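PDB 3TWO: mannitol dehydrogenase from Helicobacter pylori, which probably catalyses the zinc- and NADP(H)-dependent interconversion of cinnamyl alcohols and cinnamaldehydes. Local coordinates for residues L266-V269 with E270-P273. Sequence-based numbering, arbitrary orientation.
Sequences LPPV and EVAP. With NDP (NADPH dihydro-nicotinamide-adenine-dinucleotide phosphate), chain F.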
loop_
_atom_site.group_PDB
_atom_site.type_symbol
_atom_site.label_atom_id
_atom_site.label_comp_id
_atom_site.label_asym_id
_atom_site.label_seq_id
_atom_site.Cartn_x
_atom_site.Cartn_y
_atom_site.Cartn_z
ATOM N N LEU B 266 -3.953 -1.728 -14.995
ATOM C CA LEU B 266 -3.789 -3.188 -14.866
ATOM C C LEU B 266 -2.942 -3.739 -16.027
ATOM O O LEU B 266 -3.481 -4.290 -17.023
ATOM C CB LEU B 266 -5.182 -3.776 -14.874
ATOM C CG LEU B 266 -5.770 -4.653 -13.798
ATOM C CD1 LEU B 266 -4.978 -4.751 -12.481
ATOM C CD2 LEU B 266 -7.185 -4.194 -13.613
ATOM N N PRO B 267 -1.603 -3.567 -15.937
ATOM C CA PRO B 267 -0.796 -4.012 -17.093
ATOM C C PRO B 267 -0.831 -5.522 -17.264
ATOM O O PRO B 267 -1.396 -6.237 -16.414
ATOM C CB PRO B 267 0.639 -3.562 -16.746
ATOM C CG PRO B 267 0.485 -2.579 -15.590
ATOM C CD PRO B 267 -0.758 -3.031 -14.845
ATOM N N PRO B 268 -0.281 -6.021 -18.391
ATOM C CA PRO B 268 -0.318 -7.494 -18.543
ATOM C C PRO B 268 0.422 -8.098 -17.361
ATOM O O PRO B 268 1.409 -7.482 -16.885
ATOM C CB PRO B 268 0.442 -7.742 -19.846
ATOM C CG PRO B 268 0.242 -6.408 -20.669
ATOM C CD PRO B 268 0.141 -5.297 -19.618
ATOM N N VAL B 269 -0.002 -9.287 -16.919
ATOM C CA VAL B 269 0.459 -9.835 -15.672
ATOM C C VAL B 269 1.939 -10.088 -15.710
ATOM O O VAL B 269 2.607 -9.907 -14.730
ATOM C CB VAL B 269 -0.290 -11.119 -15.187
ATOM C CG1 VAL B 269 -1.700 -10.786 -14.781
ATOM C CG2 VAL B 269 -0.218 -12.259 -16.189
ATOM N N GLU B 270 2.477 -10.445 -16.860
ATOM C CA GLU B 270 3.894 -10.765 -16.854
ATOM C C GLU B 270 4.773 -9.521 -16.657
ATOM O O GLU B 270 5.924 -9.693 -16.325
ATOM C CB GLU B 270 4.296 -11.533 -18.130
ATOM C CG GLU B 270 4.097 -10.660 -19.377
ATOM C CD GLU B 270 4.716 -11.252 -20.619
ATOM O OE1 GLU B 270 5.377 -10.483 -21.381
ATOM O OE2 GLU B 270 4.546 -12.494 -20.830
ATOM N N VAL B 271 4.270 -8.296 -16.873
ATOM C CA VAL B 271 5.078 -7.085 -16.705
ATOM C C VAL B 271 4.533 -6.161 -15.607
ATOM O O VAL B 271 5.086 -5.087 -15.366
ATOM C CB VAL B 271 5.257 -6.250 -18.029
ATOM C CG1 VAL B 271 5.788 -7.142 -19.206
ATOM C CG2 VAL B 271 3.922 -5.526 -18.429
ATOM N N ALA B 272 3.485 -6.585 -14.908
ATOM C CA ALA B 272 2.849 -5.713 -13.911
ATOM C C ALA B 272 3.726 -5.497 -12.663
ATOM O O ALA B 272 4.357 -6.408 -12.177
ATOM C CB ALA B 272 1.495 -6.201 -13.537
ATOM N N PRO B 273 3.768 -4.249 -12.157
ATOM C CA PRO B 273 4.814 -3.960 -11.139
ATOM C C PRO B 273 4.393 -4.422 -9.768
ATOM O O PRO B 273 3.201 -4.588 -9.525
ATOM C CB PRO B 273 4.954 -2.448 -11.194
ATOM C CG PRO B 273 3.613 -1.967 -11.692
ATOM C CD PRO B 273 3.152 -3.024 -12.696
HETATM P PA NDP F . -6.219 3.665 -22.472
HETATM O O1A NDP F . -5.080 3.217 -23.288
HETATM O O2A NDP F . -7.133 4.915 -22.761
HETATM O O5B NDP F . -5.257 4.730 -21.697
HETATM C C5B NDP F . -3.882 4.345 -21.158
HETATM C C4B NDP F . -3.024 5.604 -21.135
HETATM O O4B NDP F . -1.732 5.496 -20.403
HETATM C C3B NDP F . -2.701 6.012 -22.591
HETATM O O3B NDP F . -2.960 7.462 -22.713
HETATM C C2B NDP F . -1.184 5.702 -22.698
HETATM O O2B NDP F . -0.641 6.655 -23.632
HETATM C C1B NDP F . -0.676 6.070 -21.283
HETATM N N9A NDP F . 0.497 5.275 -20.852
HETATM C C8A NDP F . 0.760 4.002 -21.226
HETATM N N7A NDP F . 1.858 3.634 -20.584
HETATM C C5A NDP F . 2.279 4.641 -19.825
HETATM C C6A NDP F . 3.349 4.806 -18.965
HETATM N N6A NDP F . 4.288 3.827 -18.728
HETATM N N1A NDP F . 3.457 5.991 -18.374
HETATM C C2A NDP F . 2.594 6.970 -18.538
HETATM N N3A NDP F . 1.562 6.837 -19.336
HETATM C C4A NDP F . 1.404 5.677 -19.998
HETATM O O3 NDP F . -6.487 2.908 -21.113
HETATM P PN NDP F . -7.719 3.047 -20.221
HETATM O O1N NDP F . -7.799 4.381 -19.583
HETATM O O2N NDP F . -9.043 2.499 -20.815
HETATM O O5D NDP F . -7.376 1.981 -19.115
HETATM C C5D NDP F . -6.018 2.066 -18.461
HETATM C C4D NDP F . -5.760 0.789 -17.557
HETATM O O4D NDP F . -6.821 0.874 -16.586
HETATM C C3D NDP F . -5.898 -0.588 -18.263
HETATM O O3D NDP F . -4.873 -1.476 -17.735
HETATM C C2D NDP F . -7.336 -0.993 -17.864
HETATM O O2D NDP F . -7.456 -2.373 -17.829
HETATM C C1D NDP F . -7.379 -0.456 -16.414
HETATM N N1N NDP F . -8.757 -0.370 -15.824
HETATM C C2N NDP F . -8.925 -0.761 -14.476
HETATM C C3N NDP F . -10.172 -0.702 -13.876
HETATM C C7N NDP F . -10.296 -1.049 -12.394
HETATM O O7N NDP F . -9.307 -0.994 -11.644
HETATM N N7N NDP F . -11.545 -1.143 -11.950
HETATM C C4N NDP F . -11.290 -0.284 -14.636
HETATM C C5N NDP F . -11.131 0.152 -15.984
HETATM C C6N NDP F . -9.890 0.101 -16.584
HETATM P P2B NDP F . 0.410 6.282 -24.728
HETATM O O1X NDP F . -0.210 6.927 -26.102
HETATM O O2X NDP F . 1.744 6.732 -24.317
HETATM O O3X NDP F . 0.349 4.706 -24.929
#
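P268 and V271 meet across a tight backbone reversal in the loop between strands 259-263 and 274-276. The turn is closed by main-chain bonds. V271 N donates to P268 O at 3.0 Å, with an N-H...O angle of 151°. One residue further on, A272 N makes a weak bond to V269 O at 3.4 Å.

Apolar side chains meet across the reversal. V271 CG1 is anti to the carbonyl carbon (chi1 -53°), which leaves CG2 between the backbone N and the carbonyl carbon, on the side of P268. That methyl lies 4.0 Å from P268 CD. The A272 methyl points back at the first arm, with its CB 4.1 Å from P267 CD. P267 CG touches P273 CD at 4.0 Å, the two rings crossing at about a right angle. Two of the methyls also lie near a carbonyl oxygen: A272 CB is 3.6 Å from P268 O, and V271 CG2 comes close to the same atom. The CB atoms of V269 and E270, at the bend, point away from the opposing arm.

The cofactor is held at the start of the loop. L266 N donates to NDP O3D, a ribose hydroxyl oxygen on the nicotinamide side, at 2.9 Å. L266 CD2 packs near C2N of the nicotinamide ring. L266 O accepts a hydrogen bond from W53 NE1.

The second subunit packs against the same loop: its F278 touches V269 and A272, and its V277 touches P267. The loop 266-273 thus touches the nicotinamide ribose through L266 and the second subunit through residues such as P267, V269 and A272. The arrangement is two overlapping beta turns near type I, 268-271 and 269-272, the second with a weak bond, flanked by P267 and P273, in the loop that follows the fifth strand of the Rossmann sheet, 259-263.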